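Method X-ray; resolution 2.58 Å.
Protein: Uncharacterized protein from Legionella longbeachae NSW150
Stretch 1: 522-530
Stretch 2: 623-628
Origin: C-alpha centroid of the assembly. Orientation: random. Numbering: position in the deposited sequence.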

ATOM      1  N   PHE A 522     -30.881  16.977  12.230  1.00 77.95           N
ATOM      2  CA  PHE A 522     -29.740  17.400  13.049  1.00 68.44           C
ATOM      3  C   PHE A 522     -28.408  17.132  12.350  1.00 61.26           C
ATOM      4  O   PHE A 522     -28.225  16.078  11.785  1.00 58.91           O
ATOM      5  N   ASP A 523     -27.474  18.070  12.402  1.00 57.08           N
ATOM      6  CA  ASP A 523     -26.230  17.977  11.619  1.00 51.95           C
ATOM      7  C   ASP A 523     -25.133  17.257  12.395  1.00 48.53           C
ATOM      8  O   ASP A 523     -24.237  17.876  12.889  1.00 44.41           O
ATOM      9  N   TYR A 524     -25.216  15.934  12.486  1.00 50.53           N
ATOM     10  CA  TYR A 524     -24.277  15.150  13.294  1.00 51.41           C
ATOM     11  C   TYR A 524     -22.862  15.235  12.746  1.00 51.93           C
ATOM     12  O   TYR A 524     -21.916  15.168  13.502  1.00 49.76           O
ATOM     13  N   ALA A 525     -22.735  15.326  11.430  1.00 50.73           N
ATOM     14  CA  ALA A 525     -21.435  15.455  10.808  1.00 51.36           C
ATOM     15  C   ALA A 525     -20.792  16.747  11.289  1.00 48.75           C
ATOM     16  O   ALA A 525     -19.639  16.769  11.704  1.00 50.83           O
ATOM     17  N   GLY A 526     -21.538  17.823  11.247  1.00 45.92           N
ATOM     18  CA  GLY A 526     -21.004  19.092  11.691  1.00 46.25           C
ATOM     19  C   GLY A 526     -20.666  19.110  13.156  1.00 43.15           C
ATOM     20  O   GLY A 526     -19.675  19.750  13.584  1.00 40.19           O
ATOM     21  N   ARG A 527     -21.475  18.413  13.934  1.00 42.31           N
ATOM     22  CA  ARG A 527     -21.232  18.386  15.349  1.00 45.89           C
ATOM     23  C   ARG A 527     -19.853  17.790  15.565  1.00 50.03           C
ATOM     24  O   ARG A 527     -19.045  18.355  16.337  1.00 50.99           O
ATOM     25  N   GLU A 528     -19.564  16.682  14.862  1.00 46.96           N
ATOM     26  CA  GLU A 528     -18.253  16.046  14.953  1.00 48.03           C
ATOM     27  C   GLU A 528     -17.059  16.944  14.596  1.00 44.30           C
ATOM     28  O   GLU A 528     -16.011  16.844  15.212  1.00 46.41           O
ATOM     29  N   LEU A 529     -17.205  17.764  13.576  1.00 41.46           N
ATOM     30  CA  LEU A 529     -16.123  18.558  13.118  1.00 43.94           C
ATOM     31  C   LEU A 529     -15.895  19.634  14.123  1.00 47.81           C
ATOM     32  O   LEU A 529     -14.736  20.009  14.374  1.00 50.66           O
ATOM     33  N   PHE A 530     -16.998  20.130  14.700  1.00 46.18           N
ATOM     34  CA  PHE A 530     -16.899  21.124  15.767  1.00 44.44           C
ATOM     35  C   PHE A 530     -16.309  20.554  17.047  1.00 45.15           C
ATOM     36  O   PHE A 530     -15.443  21.175  17.658  1.00 46.37           O
ATOM     37  N   GLU A 623     -18.992  13.556   1.141  1.00 44.32           N
ATOM     38  CA  GLU A 623     -20.422  13.770   1.366  1.00 43.43           C
ATOM     39  C   GLU A 623     -20.900  13.056   2.638  1.00 43.29           C
ATOM     40  O   GLU A 623     -21.948  13.392   3.179  1.00 41.67           O
ATOM     41  N   TRP A 624     -20.137  12.111   3.163  1.00 41.26           N
ATOM     42  CA  TRP A 624     -20.523  11.563   4.448  1.00 43.58           C
ATOM     43  C   TRP A 624     -20.060  12.433   5.598  1.00 45.68           C
ATOM     44  O   TRP A 624     -20.800  12.604   6.537  1.00 47.72           O
ATOM     45  N   TYR A 625     -18.834  12.955   5.508  1.00 46.35           N
ATOM     46  CA  TYR A 625     -18.144  13.658   6.622  1.00 42.88           C
ATOM     47  C   TYR A 625     -18.454  15.167   6.683  1.00 45.24           C
ATOM     48  O   TYR A 625     -18.262  15.831   7.753  1.00 42.83           O
ATOM     49  N   LEU A 626     -18.882  15.720   5.540  1.00 44.85           N
ATOM     50  CA  LEU A 626     -19.155  17.145   5.444  1.00 44.23           C
ATOM     51  C   LEU A 626     -20.596  17.330   5.736  1.00 42.42           C
ATOM     52  O   LEU A 626     -21.403  16.506   5.387  1.00 48.02           O
ATOM     53  N   PRO A 627     -20.939  18.420   6.371  1.00 45.39           N
ATOM     54  CA  PRO A 627     -22.307  18.899   6.537  1.00 46.28           C
ATOM     55  C   PRO A 627     -22.976  19.247   5.205  1.00 46.74           C
ATOM     56  O   PRO A 627     -22.305  19.655   4.268  1.00 47.30           O
ATOM     57  N   GLU A 628     -24.293  19.135   5.126  1.00 48.73           N
ATOM     58  CA  GLU A 628     -24.972  19.318   3.853  1.00 50.61           C
ATOM     59  C   GLU A 628     -24.691  20.665   3.178  1.00 49.76           C
ATOM     60  O   GLU A 628     -24.482  20.711   1.971  1.00 49.14           O
TER

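P627 is the centre of this small contact, which buries 233 Å² in all. Its ring has a C-gamma exo pucker and lies against the start of the helix that begins at Y524. P627 CG sits 3.6 Å from G526 CA. G526 has no side chain; a CB there would be tight against P627 CG at 3.4 Å and would clash with D523 OD2 at 2.1 Å.

A525 points toward the other stretch. Its methyl group meets mainly backbone, where the helix ending near Y625 gives way to P627. A525 CB is 3.6 Å from Y625 O and 4.0 Å from both W624 O and L626 O.

L529, one turn further on, also points toward the contact. Its rotamer is m at chi1 and t at chi2. L529 CD1 packs 3.7 Å from P627 CD and 3.7 Å from Y625 O.

D523, with chi1 t, caps the helix. G526 N donates to D523 OD1 at 3.0 Å, while D523 OD2 lies 3.5 Å from P627 CB. The carboxylate thus holds the first turn and also borders the proline.

No direct hydrogen bond joins the stretches. Water 1 bridges them instead, donating to A525 O at 3.1 Å and to Y625 O at 2.7 Å. R527 points away, and the end of E528 leads away; R527 NH1 and E528 OE2 form a long salt bridge of 3.7 Å.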

ATOM      1  CB  PHE A 522     -29.788  16.633  14.365  1.00 65.12           C
ATOM      2  CG  PHE A 522     -28.785  17.098  15.374  1.00 62.35           C
ATOM      3  CD1 PHE A 522     -28.984  18.293  16.079  1.00 60.20           C
ATOM      4  CD2 PHE A 522     -27.650  16.338  15.637  1.00 61.44           C
ATOM      5  CE1 PHE A 522     -28.066  18.727  17.009  1.00 59.04           C
ATOM      6  CE2 PHE A 522     -26.737  16.746  16.591  1.00 62.46           C
ATOM      7  CZ  PHE A 522     -26.943  17.949  17.276  1.00 63.88           C
ATOM      8  CB  ASP A 523     -25.782  19.391  11.197  1.00 53.36           C
ATOM      9  CG  ASP A 523     -24.466  19.415  10.410  1.00 55.33           C
ATOM     10  OD1 ASP A 523     -24.069  18.374   9.815  1.00 55.72           O
ATOM     11  OD2 ASP A 523     -23.839  20.516  10.394  1.00 55.59           O
ATOM     12  CB  TYR A 524     -24.664  13.671  13.328  1.00 53.36           C
ATOM     13  CG  TYR A 524     -25.815  13.332  14.211  1.00 53.40           C
ATOM     14  CD1 TYR A 524     -25.651  13.219  15.585  1.00 56.85           C
ATOM     15  CD2 TYR A 524     -27.060  13.108  13.681  1.00 53.85           C
ATOM     16  CE1 TYR A 524     -26.708  12.912  16.407  1.00 55.25           C
ATOM     17  CE2 TYR A 524     -28.125  12.814  14.494  1.00 55.08           C
ATOM     18  CZ  TYR A 524     -27.939  12.704  15.849  1.00 56.16           C
ATOM     19  OH  TYR A 524     -29.028  12.418  16.632  1.00 56.17           O
ATOM     20  CB  ALA A 525     -21.546  15.437   9.279  1.00 52.29           C
ATOM     21  CB  ARG A 527     -22.288  17.594  16.089  1.00 48.37           C
ATOM     22  CG  ARG A 527     -21.957  17.348  17.560  1.00 50.12           C
ATOM     23  CD  ARG A 527     -23.196  16.895  18.329  1.00 52.80           C
ATOM     24  NE  ARG A 527     -22.862  16.429  19.663  1.00 54.13           N
ATOM     25  CZ  ARG A 527     -22.375  15.228  19.959  1.00 53.56           C
ATOM     26  NH1 ARG A 527     -22.160  14.321  19.011  1.00 56.49           N
ATOM     27  NH2 ARG A 527     -22.095  14.933  21.228  1.00 52.81           N
ATOM     28  CB  GLU A 528     -18.200  14.797  14.077  1.00 50.61           C
ATOM     29  CG  GLU A 528     -19.129  13.705  14.546  1.00 55.38           C
ATOM     30  CD  GLU A 528     -18.868  13.202  15.953  1.00 57.73           C
ATOM     31  OE1 GLU A 528     -17.741  13.114  16.386  1.00 58.85           O
ATOM     32  OE2 GLU A 528     -19.793  12.833  16.650  1.00 52.01           O
ATOM     33  CB  LEU A 529     -16.443  19.161  11.761  1.00 47.37           C
ATOM     34  CG  LEU A 529     -16.567  18.156  10.614  1.00 48.19           C
ATOM     35  CD1 LEU A 529     -16.967  18.918   9.372  1.00 53.39           C
ATOM     36  CD2 LEU A 529     -15.274  17.427  10.350  1.00 50.11           C
ATOM     37  CB  PHE A 530     -18.238  21.779  16.067  1.00 43.64           C
ATOM     38  CG  PHE A 530     -18.487  22.998  15.259  1.00 41.67           C
ATOM     39  CD1 PHE A 530     -17.908  24.174  15.608  1.00 39.85           C
ATOM     40  CD2 PHE A 530     -19.291  22.958  14.137  1.00 41.37           C
ATOM     41  CE1 PHE A 530     -18.117  25.299  14.857  1.00 40.50           C
ATOM     42  CE2 PHE A 530     -19.520  24.081  13.375  1.00 39.75           C
ATOM     43  CZ  PHE A 530     -18.935  25.263  13.744  1.00 41.28           C
ATOM     44  CB  GLU A 623     -21.267  13.348   0.149  1.00 45.89           C
ATOM     45  CG  GLU A 623     -21.296  14.384  -0.970  1.00 47.65           C
ATOM     46  CD  GLU A 623     -21.834  13.872  -2.312  1.00 47.79           C
ATOM     47  OE1 GLU A 623     -21.760  12.665  -2.573  1.00 48.88           O
ATOM     48  OE2 GLU A 623     -22.300  14.683  -3.143  1.00 52.04           O
ATOM     49  CB  TRP A 624     -19.982  10.164   4.649  1.00 41.67           C
ATOM     50  CG  TRP A 624     -20.284   9.633   5.974  1.00 43.01           C
ATOM     51  CD1 TRP A 624     -19.400   9.232   6.902  1.00 45.30           C
ATOM     52  CD2 TRP A 624     -21.578   9.442   6.539  1.00 44.66           C
ATOM     53  NE1 TRP A 624     -20.053   8.791   8.030  1.00 44.21           N
ATOM     54  CE2 TRP A 624     -21.394   8.904   7.821  1.00 44.32           C
ATOM     55  CE3 TRP A 624     -22.880   9.656   6.073  1.00 45.38           C
ATOM     56  CZ2 TRP A 624     -22.442   8.605   8.652  1.00 45.52           C
ATOM     57  CZ3 TRP A 624     -23.916   9.357   6.886  1.00 45.30           C
ATOM     58  CH2 TRP A 624     -23.701   8.852   8.181  1.00 46.28           C
ATOM     59  CB  TYR A 625     -16.618  13.447   6.521  1.00 39.45           C
ATOM     60  CG  TYR A 625     -16.222  12.024   6.715  1.00 40.04           C
ATOM     61  CD1 TYR A 625     -16.502  11.379   7.909  1.00 41.31           C
ATOM     62  CD2 TYR A 625     -15.597  11.276   5.700  1.00 42.92           C
ATOM     63  CE1 TYR A 625     -16.188  10.047   8.104  1.00 39.84           C
ATOM     64  CE2 TYR A 625     -15.242   9.934   5.894  1.00 41.38           C
ATOM     65  CZ  TYR A 625     -15.557   9.315   7.113  1.00 41.27           C
ATOM     66  OH  TYR A 625     -15.259   7.985   7.406  1.00 38.47           O
ATOM     67  CB  LEU A 626     -18.862  17.687   4.045  1.00 46.88           C
ATOM     68  CG  LEU A 626     -17.401  17.813   3.578  1.00 47.32           C
ATOM     69  CD1 LEU A 626     -17.317  18.198   2.106  1.00 45.72           C
ATOM     70  CD2 LEU A 626     -16.669  18.845   4.415  1.00 45.44           C
ATOM     71  CB  PRO A 627     -22.105  20.176   7.349  1.00 49.62           C
ATOM     72  CG  PRO A 627     -20.853  19.937   8.150  1.00 49.36           C
ATOM     73  CD  PRO A 627     -19.984  19.112   7.258  1.00 49.49           C
ATOM     74  CB  GLU A 628     -26.486  19.028   3.954  1.00 55.07           C
ATOM     75  CG  GLU A 628     -26.869  17.650   3.425  1.00 66.54           C
ATOM     76  CD  GLU A 628     -26.382  17.463   1.980  1.00 77.50           C
ATOM     77  OE1 GLU A 628     -26.870  18.253   1.113  1.00 74.44           O
ATOM     78  OE2 GLU A 628     -25.487  16.576   1.723  1.00 72.43           O
TER
HETATM   79  O   HOH W   1     -17.890  14.716  10.198  1.00 34.01           O